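PDB 1ODL: purine nucleoside phosphorylase from Thermus thermophilus, which probably catalyses the phosphate-dependent cleavage of purine nucleosides to the free purine base and a pentose 1-phosphate. Local coordinates for residues Pro111-Thr116 against Ser155-Tyr160; Asp97-Glu102 against Ser203-Asp208; Ala82-Arg87 against Glu230-Val235. All coordinates share one frame; numbering follows the deposited sequence.

From the N terminus, the chain first enters interaction 3 at A82-R87, at the start of strand 84-93, then interaction 2 in the loop D97-E102 and interaction 1 at P111-T116, where strand 108-112 passes into helix 114-119. The loops close in reverse order: S155-Y160 ends interaction 1, S203-D208 ends interaction 2 and the C-terminal E230-V235 ends interaction 3. The three are therefore nested, and none cross. All reach the same mixed sheet. Interaction 1 joins two parallel strand ends, interaction 2 ties a loop to the end of strand 195-205, and interaction 3 lays the last helix on strand 84-93, the neighbour of 195-205.

Interaction 1 (Pro111-Thr116 against Ser155-Tyr160); sequences PLDGTT and SEDAFY
D157 reaches across to G114 and D113, and its carboxylate makes the close part of this contact. Its OD1 accepts from G114 N at 2.7 Å, on the syn side and 33° out of the carboxylate plane, while OD2 lies 3.1 Å from D113 CB. With CG anti to the carbonyl carbon (chi1 -84°), the carboxylate is carried over the start of helix 114-119. On the strand side, L112 N donates to S155 O at 3.0 Å, joining the ends of two parallel strands, and L112 CB sits 3.2 Å from the same oxygen. The looser side is bridged by water: one molecule accepts from T115 N at 2.9 Å and donates weakly to D157 OD1. With an alanine in place of D157, the G114 N-H would probably lose its acceptor and this water an anchor. D113 is the N-cap of helix 114-119. Its OD1 receives T116 N at 3.1 Å, nearly straight at 167°, and its OD2 receives T116 OG1 at 2.8 Å, both from above the carboxylate plane. S183 and T67 also bond D113, so this buried carboxylate is fixed by several donors. The contact thus joins a strand-to-helix turn to the end of strand 152-156. S155 OG bonds E179, L112 packs on F178 of strand 175-179, helices 67-80 and 182-192 cover T115 and T116 respectively, and Q118 of the second subunit accepts from D157 N and A158 N.

Interaction 2 (Asp97-Glu102 against Ser203-Asp208); sequences DLAPGE and SNRIGD
The guanidinium of R205 lies against P100 and L98: P100 CD rests over one face, 3.5 Å above the plane and offset toward the rim, while the L98 carbonyl stands at the edge. The modelled gap from R205 NH1 to L98 O is too short to be reliable, and its angle is poor, so only the nearness of the two is secure. A99 CA comes in obliquely, and A99 CB lies 3.8 Å from both R205 NH1 and R205 NH2. R205 starts with CG anti to the carbonyl carbon (chi1 -54°) and stays extended from CG to NE, which carries the flat end out to the loop from a backbone further off. At the other end of the contact P100 CB approaches S203 C to 4.2 Å, so the proline ring bridges from the arginine to the strand backbone. The second flat group is the amide of N204: its OD1 takes the hydroxyl of S203 at 2.8 Å from OG, in the carbonyl plane. R205 N donates to D208 OD2 at 2.8 Å, though the D208 side chain is poorly ordered. Both segments contain a type II beta turn, A99-E102 and R205-D208, each with a glycine, G101 or G207, at the third position, where the positive phi is reached. The loop 97-102 leads into strand 103-106, which runs antiparallel to strand 195-205; G101 and E102 bond V202 through the backbone, S203 bonds A91 of strand 84-93 on the other flank, and L98 packs on L176 of strand 175-179.

Interaction 3 (Ala82-Arg87 against Glu230-Val235); sequences ARVLVR and EAVLEV. With SO4 (sulfate ion), chain G.
R83 reaches the C-terminal carboxylate of V235 by a bent path. From CB its chain runs with CG anti to the backbone N (chi1 178°) through CD, then turns at chi3 (73°), bringing the guanidinium back toward the chain terminus. NE forms a salt bridge with E15, NH1 makes a weak 3.4 Å bond to V235 O, and NH2 donates to V235 O at 2.9 Å, on a lone pair in the carbonyl plane and only 5° out of the guanidinium plane. The bridge from R83 NH2 to V235 OXT is long; R16 binds OXT as well, so two arginines meet the terminal charge. V84 CG2 lies over one guanidinium face. In this phosphorylase-superfamily fold a mixed sheet is packed between helices: the end of helix 214-232 and its tail lie on one side of strand 84-93, where V84 and V86 point toward them, and L85 faces helix 67-80 on the other. V84 CG1 meets V235 CG2 at 3.7 Å and V232 CG1 at 4.0 Å, while V86 CG2 is 3.6 Å from V232 CG1. Further along the strand R87 holds the sulfate at its guanidinium edge, with NH2 donating to O1 at 2.8 Å and NH1 to O2 at 3.3 Å. R25, G21 and T90 of the same chain, with R44 of the second subunit, also bond the sulfate, consistent with a phosphate-binding position.

Interaction 1 (Pro111-Thr116 against Ser155-Tyr160)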
loop_
_atom_site.group_PDB
_atom_site.type_symbol
_atom_site.label_atom_id
_atom_site.label_comp_id
_atom_site.label_asym_id
_atom_site.label_seq_id
_atom_site.Cartn_x
_atom_site.Cartn_y
_atom_site.Cartn_z
ATOM N N PRO A 111 8.179 -12.837 2.484
ATOM C CA PRO A 111 7.995 -11.947 3.637
ATOM C C PRO A 111 6.561 -11.503 3.916
ATOM O O PRO A 111 6.167 -10.408 3.538
ATOM C CB PRO A 111 8.901 -10.771 3.298
ATOM C CG PRO A 111 8.724 -10.659 1.814
ATOM C CD PRO A 111 8.747 -12.100 1.337
ATOM N N LEU A 112 5.784 -12.348 4.588
ATOM C CA LEU A 112 4.412 -11.991 4.908
ATOM C C LEU A 112 4.352 -11.449 6.335
ATOM O O LEU A 112 3.284 -11.375 6.932
ATOM C CB LEU A 112 3.491 -13.209 4.767
ATOM C CG LEU A 112 3.483 -13.931 3.410
ATOM C CD1 LEU A 112 2.501 -15.101 3.440
ATOM C CD2 LEU A 112 3.087 -12.961 2.300
ATOM N N ASP A 113 5.505 -11.053 6.871
ATOM C CA ASP A 113 5.573 -10.546 8.236
ATOM C C ASP A 113 5.844 -9.044 8.312
ATOM O O ASP A 113 6.352 -8.446 7.370
ATOM C CB ASP A 113 6.658 -11.291 9.007
ATOM C CG ASP A 113 8.049 -10.952 8.513
ATOM O OD1 ASP A 113 8.861 -10.492 9.335
ATOM O OD2 ASP A 113 8.324 -11.132 7.303
ATOM N N GLY A 114 5.503 -8.447 9.449
ATOM C CA GLY A 114 5.706 -7.021 9.648
ATOM C C GLY A 114 7.100 -6.622 10.100
ATOM O O GLY A 114 7.496 -5.471 9.929
ATOM N N THR A 115 7.854 -7.554 10.673
ATOM C CA THR A 115 9.202 -7.236 11.125
ATOM C C THR A 115 10.062 -6.814 9.934
ATOM O O THR A 115 10.675 -5.742 9.946
ATOM C CB THR A 115 9.857 -8.436 11.829
ATOM O OG1 THR A 115 9.061 -8.817 12.957
ATOM C CG2 THR A 115 11.259 -8.070 12.307
ATOM N N THR A 116 10.102 -7.650 8.903
ATOM C CA THR A 116 10.876 -7.324 7.710
ATOM C C THR A 116 10.324 -6.036 7.104
ATOM O O THR A 116 11.076 -5.165 6.661
ATOM C CB THR A 116 10.785 -8.444 6.654
ATOM O OG1 THR A 116 9.411 -8.687 6.325
ATOM C CG2 THR A 116 11.410 -9.718 7.183
ATOM N N SER A 155 7.010 -16.829 5.563
ATOM C CA SER A 155 7.073 -16.434 6.966
ATOM C C SER A 155 5.867 -15.542 7.260
ATOM O O SER A 155 5.762 -14.438 6.727
ATOM C CB SER A 155 8.367 -15.667 7.255
ATOM O OG SER A 155 9.511 -16.455 6.982
ATOM N N GLU A 156 4.970 -16.024 8.116
ATOM C CA GLU A 156 3.752 -15.295 8.476
ATOM C C GLU A 156 3.735 -14.792 9.924
ATOM O O GLU A 156 4.496 -15.259 10.770
ATOM C CB GLU A 156 2.547 -16.205 8.282
ATOM C CG GLU A 156 2.638 -17.436 9.169
ATOM C CD GLU A 156 1.434 -18.344 9.059
ATOM O OE1 GLU A 156 1.436 -19.409 9.719
ATOM O OE2 GLU A 156 0.489 -17.995 8.320
ATOM N N ASP A 157 2.826 -13.861 10.196
ATOM C CA ASP A 157 2.657 -13.278 11.516
ATOM C C ASP A 157 1.419 -13.832 12.220
ATOM O O ASP A 157 1.463 -14.151 13.406
ATOM C CB ASP A 157 2.523 -11.758 11.409
ATOM C CG ASP A 157 3.859 -11.051 11.352
ATOM O OD1 ASP A 157 3.869 -9.827 11.103
ATOM O OD2 ASP A 157 4.899 -11.713 11.568
ATOM N N ALA A 158 0.312 -13.940 11.489
ATOM C CA ALA A 158 -0.934 -14.431 12.075
ATOM C C ALA A 158 -1.144 -15.928 11.850
ATOM O O ALA A 158 -1.773 -16.337 10.879
ATOM C CB ALA A 158 -2.121 -13.637 11.520
ATOM N N PHE A 159 -0.626 -16.733 12.774
ATOM C CA PHE A 159 -0.726 -18.184 12.684
ATOM C C PHE A 159 -2.159 -18.643 12.439
ATOM O O PHE A 159 -2.407 -19.472 11.566
ATOM C CB PHE A 159 -0.207 -18.827 13.973
ATOM C CG PHE A 159 -0.223 -20.342 13.959
ATOM C CD1 PHE A 159 0.840 -21.065 13.417
ATOM C CD2 PHE A 159 -1.300 -21.044 14.501
ATOM C CE1 PHE A 159 0.834 -22.468 13.420
ATOM C CE2 PHE A 159 -1.318 -22.443 14.509
ATOM C CZ PHE A 159 -0.247 -23.157 13.967
ATOM N N TYR A 160 -3.101 -18.098 13.206
ATOM C CA TYR A 160 -4.499 -18.495 13.080
ATOM C C TYR A 160 -5.349 -17.763 12.057
ATOM O O TYR A 160 -6.566 -17.938 12.029
ATOM C CB TYR A 160 -5.178 -18.426 14.446
ATOM C CG TYR A 160 -4.763 -19.561 15.355
ATOM C CD1 TYR A 160 -3.929 -19.337 16.442
ATOM C CD2 TYR A 160 -5.197 -20.866 15.110
ATOM C CE1 TYR A 160 -3.532 -20.382 17.266
ATOM C CE2 TYR A 160 -4.809 -21.917 15.929
ATOM C CZ TYR A 160 -3.976 -21.668 17.004
ATOM O OH TYR A 160 -3.572 -22.700 17.812
HETATM O O HOH W 1 6.281 -9.419 12.193
#

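Interaction 2 (Asp97-Glu102 against Ser203-Asp208)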
loop_
_atom_site.group_PDB
_atom_site.type_symbol
_atom_site.label_atom_id
_atom_site.label_comp_id
_atom_site.label_asym_id
_atom_site.label_seq_id
_atom_site.Cartn_x
_atom_site.Cartn_y
_atom_site.Cartn_z
ATOM N N ASP A 97 0.701 -32.552 -0.731
ATOM C CA ASP A 97 1.801 -33.433 -1.146
ATOM C C ASP A 97 3.019 -33.517 -0.220
ATOM O O ASP A 97 3.785 -34.473 -0.299
ATOM C CB ASP A 97 2.280 -33.050 -2.543
ATOM C CG ASP A 97 2.802 -31.636 -2.600
ATOM O OD1 ASP A 97 1.992 -30.706 -2.391
ATOM O OD2 ASP A 97 4.017 -31.458 -2.844
ATOM N N LEU A 98 3.220 -32.517 0.634
ATOM C CA LEU A 98 4.345 -32.528 1.567
ATOM C C LEU A 98 3.911 -33.272 2.818
ATOM O O LEU A 98 2.973 -32.851 3.489
ATOM C CB LEU A 98 4.738 -31.105 1.964
ATOM C CG LEU A 98 5.913 -30.412 1.283
ATOM C CD1 LEU A 98 6.022 -29.007 1.842
ATOM C CD2 LEU A 98 7.204 -31.174 1.532
ATOM N N ALA A 99 4.596 -34.363 3.142
ATOM C CA ALA A 99 4.245 -35.150 4.321
ATOM C C ALA A 99 5.054 -34.757 5.550
ATOM O O ALA A 99 6.215 -34.364 5.441
ATOM C CB ALA A 99 4.437 -36.630 4.028
ATOM N N PRO A 100 4.443 -34.861 6.743
ATOM C CA PRO A 100 5.125 -34.515 7.995
ATOM C C PRO A 100 6.407 -35.331 8.154
ATOM O O PRO A 100 6.453 -36.507 7.786
ATOM C CB PRO A 100 4.083 -34.848 9.059
ATOM C CG PRO A 100 3.331 -35.984 8.439
ATOM C CD PRO A 100 3.140 -35.489 7.021
ATOM N N GLY A 101 7.440 -34.704 8.703
ATOM C CA GLY A 101 8.707 -35.384 8.873
ATOM C C GLY A 101 9.680 -35.017 7.764
ATOM O O GLY A 101 10.896 -35.076 7.953
ATOM N N GLU A 102 9.158 -34.630 6.605
ATOM C CA GLU A 102 10.015 -34.253 5.481
ATOM C C GLU A 102 10.817 -32.990 5.800
ATOM O O GLU A 102 10.344 -32.108 6.513
ATOM C CB GLU A 102 9.172 -34.030 4.224
ATOM C CG GLU A 102 9.953 -33.464 3.039
ATOM C CD GLU A 102 9.930 -34.375 1.822
ATOM O OE1 GLU A 102 8.821 -34.700 1.342
ATOM O OE2 GLU A 102 11.023 -34.758 1.345
ATOM N N SER A 203 5.719 -30.456 10.319
ATOM C CA SER A 203 5.061 -31.029 11.486
ATOM C C SER A 203 3.571 -31.253 11.260
ATOM O O SER A 203 2.903 -31.874 12.086
ATOM C CB SER A 203 5.270 -30.121 12.700
ATOM O OG SER A 203 4.839 -28.801 12.415
ATOM N N ASN A 204 3.057 -30.759 10.136
ATOM C CA ASN A 204 1.638 -30.901 9.821
ATOM C C ASN A 204 1.277 -30.253 8.490
ATOM O O ASN A 204 1.993 -29.384 7.991
ATOM C CB ASN A 204 0.799 -30.231 10.905
ATOM C CG ASN A 204 1.105 -28.749 11.032
ATOM O OD1 ASN A 204 2.202 -28.366 11.437
ATOM N ND2 ASN A 204 0.141 -27.908 10.673
ATOM N N ARG A 205 0.158 -30.684 7.918
ATOM C CA ARG A 205 -0.323 -30.102 6.675
ATOM C C ARG A 205 -1.287 -29.027 7.163
ATOM O O ARG A 205 -2.309 -29.343 7.761
ATOM C CB ARG A 205 -1.071 -31.143 5.830
ATOM C CG ARG A 205 -0.292 -32.424 5.534
ATOM C CD ARG A 205 -1.112 -33.353 4.635
ATOM N NE ARG A 205 -0.742 -34.761 4.777
ATOM C CZ ARG A 205 0.388 -35.301 4.330
ATOM N NH1 ARG A 205 1.280 -34.553 3.703
ATOM N NH2 ARG A 205 0.626 -36.594 4.508
ATOM N N ILE A 206 -0.955 -27.760 6.930
ATOM C CA ILE A 206 -1.799 -26.653 7.379
ATOM C C ILE A 206 -3.297 -26.939 7.425
ATOM O O ILE A 206 -3.883 -27.437 6.459
ATOM C CB ILE A 206 -1.557 -25.387 6.526
ATOM C CG1 ILE A 206 -0.186 -24.801 6.872
ATOM C CG2 ILE A 206 -2.661 -24.358 6.772
ATOM C CD1 ILE A 206 0.108 -23.498 6.180
ATOM N N GLY A 207 -3.897 -26.607 8.569
ATOM C CA GLY A 207 -5.319 -26.807 8.779
ATOM C C GLY A 207 -5.604 -27.854 9.843
ATOM O O GLY A 207 -6.734 -27.975 10.326
ATOM N N ASP A 208 -4.578 -28.619 10.205
ATOM C CA ASP A 208 -4.721 -29.675 11.199
ATOM C C ASP A 208 -4.879 -29.137 12.614
ATOM O O ASP A 208 -4.187 -28.197 13.016
ATOM C CB ASP A 208 -3.515 -30.614 11.156
ATOM C CG ASP A 208 -3.301 -31.224 9.791
ATOM O OD1 ASP A 208 -4.304 -31.577 9.133
ATOM O OD2 ASP A 208 -2.127 -31.364 9.383
#

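Interaction 3 (Ala82-Arg87 against Glu230-Val235)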
loop_
_atom_site.group_PDB
_atom_site.type_symbol
_atom_site.label_atom_id
_atom_site.label_comp_id
_atom_site.label_asym_id
_atom_site.label_seq_id
_atom_site.Cartn_x
_atom_site.Cartn_y
_atom_site.Cartn_z
ATOM N N ALA A 82 27.948 -13.880 16.869
ATOM C CA ALA A 82 27.469 -14.923 15.973
ATOM C C ALA A 82 27.842 -14.537 14.542
ATOM O O ALA A 82 27.686 -13.381 14.152
ATOM C CB ALA A 82 25.955 -15.079 16.116
ATOM N N ARG A 83 28.340 -15.507 13.775
ATOM C CA ARG A 83 28.752 -15.279 12.389
ATOM C C ARG A 83 27.969 -16.161 11.401
ATOM O O ARG A 83 27.762 -15.789 10.248
ATOM C CB ARG A 83 30.258 -15.560 12.253
ATOM C CG ARG A 83 30.822 -15.410 10.838
ATOM C CD ARG A 83 32.322 -15.739 10.787
ATOM N NE ARG A 83 32.595 -17.171 10.916
ATOM C CZ ARG A 83 32.433 -18.062 9.938
ATOM N NH1 ARG A 83 31.999 -17.677 8.743
ATOM N NH2 ARG A 83 32.702 -19.341 10.157
ATOM N N VAL A 84 27.543 -17.328 11.874
ATOM C CA VAL A 84 26.792 -18.290 11.073
ATOM C C VAL A 84 25.571 -18.722 11.881
ATOM O O VAL A 84 25.700 -19.374 12.920
ATOM C CB VAL A 84 27.643 -19.540 10.768
ATOM C CG1 VAL A 84 26.833 -20.541 9.960
ATOM C CG2 VAL A 84 28.906 -19.139 10.028
ATOM N N LEU A 85 24.386 -18.372 11.396
ATOM C CA LEU A 85 23.164 -18.694 12.106
ATOM C C LEU A 85 22.175 -19.481 11.249
ATOM O O LEU A 85 21.710 -18.996 10.219
ATOM C CB LEU A 85 22.516 -17.398 12.605
ATOM C CG LEU A 85 23.395 -16.502 13.492
ATOM C CD1 LEU A 85 24.318 -15.653 12.625
ATOM C CD2 LEU A 85 22.515 -15.588 14.339
ATOM N N VAL A 86 21.850 -20.695 11.688
ATOM C CA VAL A 86 20.924 -21.541 10.949
ATOM C C VAL A 86 19.685 -21.898 11.754
ATOM O O VAL A 86 19.780 -22.508 12.824
ATOM C CB VAL A 86 21.588 -22.863 10.503
ATOM C CG1 VAL A 86 20.579 -23.713 9.756
ATOM C CG2 VAL A 86 22.793 -22.576 9.625
ATOM N N ARG A 87 18.521 -21.525 11.236
ATOM C CA ARG A 87 17.282 -21.835 11.915
ATOM C C ARG A 87 16.921 -23.293 11.706
ATOM O O ARG A 87 16.995 -23.812 10.588
ATOM C CB ARG A 87 16.138 -20.942 11.410
ATOM C CG ARG A 87 14.739 -21.424 11.826
ATOM C CD ARG A 87 13.641 -20.388 11.544
ATOM N NE ARG A 87 12.343 -21.033 11.407
ATOM C CZ ARG A 87 11.662 -21.598 12.400
ATOM N NH1 ARG A 87 12.136 -21.597 13.642
ATOM N NH2 ARG A 87 10.514 -22.209 12.138
ATOM N N GLU A 230 26.162 -30.459 10.730
ATOM C CA GLU A 230 27.178 -30.828 9.758
ATOM C C GLU A 230 27.432 -29.663 8.812
ATOM O O GLU A 230 28.564 -29.422 8.401
ATOM C CB GLU A 230 26.721 -32.056 8.964
ATOM C CG GLU A 230 26.676 -33.328 9.794
ATOM C CD GLU A 230 28.067 -33.841 10.138
ATOM O OE1 GLU A 230 28.261 -34.361 11.260
ATOM O OE2 GLU A 230 28.967 -33.730 9.278
ATOM N N ALA A 231 26.368 -28.935 8.486
ATOM C CA ALA A 231 26.463 -27.806 7.571
ATOM C C ALA A 231 27.211 -26.603 8.142
ATOM O O ALA A 231 28.003 -25.976 7.437
ATOM C CB ALA A 231 25.061 -27.386 7.116
ATOM N N VAL A 232 26.972 -26.267 9.408
ATOM C CA VAL A 232 27.661 -25.115 9.975
ATOM C C VAL A 232 29.164 -25.354 10.106
ATOM O O VAL A 232 29.952 -24.402 10.160
ATOM C CB VAL A 232 27.068 -24.701 11.345
ATOM C CG1 VAL A 232 25.652 -24.175 11.145
ATOM C CG2 VAL A 232 27.088 -25.875 12.320
ATOM N N LEU A 233 29.574 -26.617 10.151
ATOM C CA LEU A 233 30.999 -26.913 10.240
ATOM C C LEU A 233 31.615 -26.787 8.856
ATOM O O LEU A 233 32.832 -26.701 8.714
ATOM C CB LEU A 233 31.235 -28.321 10.797
ATOM C CG LEU A 233 31.433 -28.391 12.318
ATOM C CD1 LEU A 233 30.267 -27.711 13.038
ATOM C CD2 LEU A 233 31.558 -29.850 12.748
ATOM N N GLU A 234 30.761 -26.761 7.837
ATOM C CA GLU A 234 31.215 -26.646 6.457
ATOM C C GLU A 234 31.556 -25.209 6.102
ATOM O O GLU A 234 32.233 -24.959 5.106
ATOM C CB GLU A 234 30.142 -27.145 5.492
ATOM C CG GLU A 234 29.835 -28.630 5.566
ATOM C CD GLU A 234 31.038 -29.493 5.257
ATOM O OE1 GLU A 234 31.873 -29.077 4.427
ATOM O OE2 GLU A 234 31.141 -30.594 5.835
ATOM N N VAL A 235 31.082 -24.263 6.907
ATOM C CA VAL A 235 31.343 -22.853 6.631
ATOM C C VAL A 235 32.074 -22.157 7.779
ATOM O O VAL A 235 31.980 -20.911 7.869
ATOM C CB VAL A 235 30.017 -22.097 6.340
ATOM C CG1 VAL A 235 29.268 -22.781 5.198
ATOM C CG2 VAL A 235 29.155 -22.060 7.582
ATOM O OXT VAL A 235 32.753 -22.860 8.559
HETATM S S SO4 G . 9.687 -23.790 15.691
HETATM O O1 SO4 G . 9.352 -23.544 14.279
HETATM O O2 SO4 G . 11.153 -23.788 15.858
HETATM O O3 SO4 G . 9.151 -25.110 16.086
HETATM O O4 SO4 G . 9.098 -22.724 16.529
#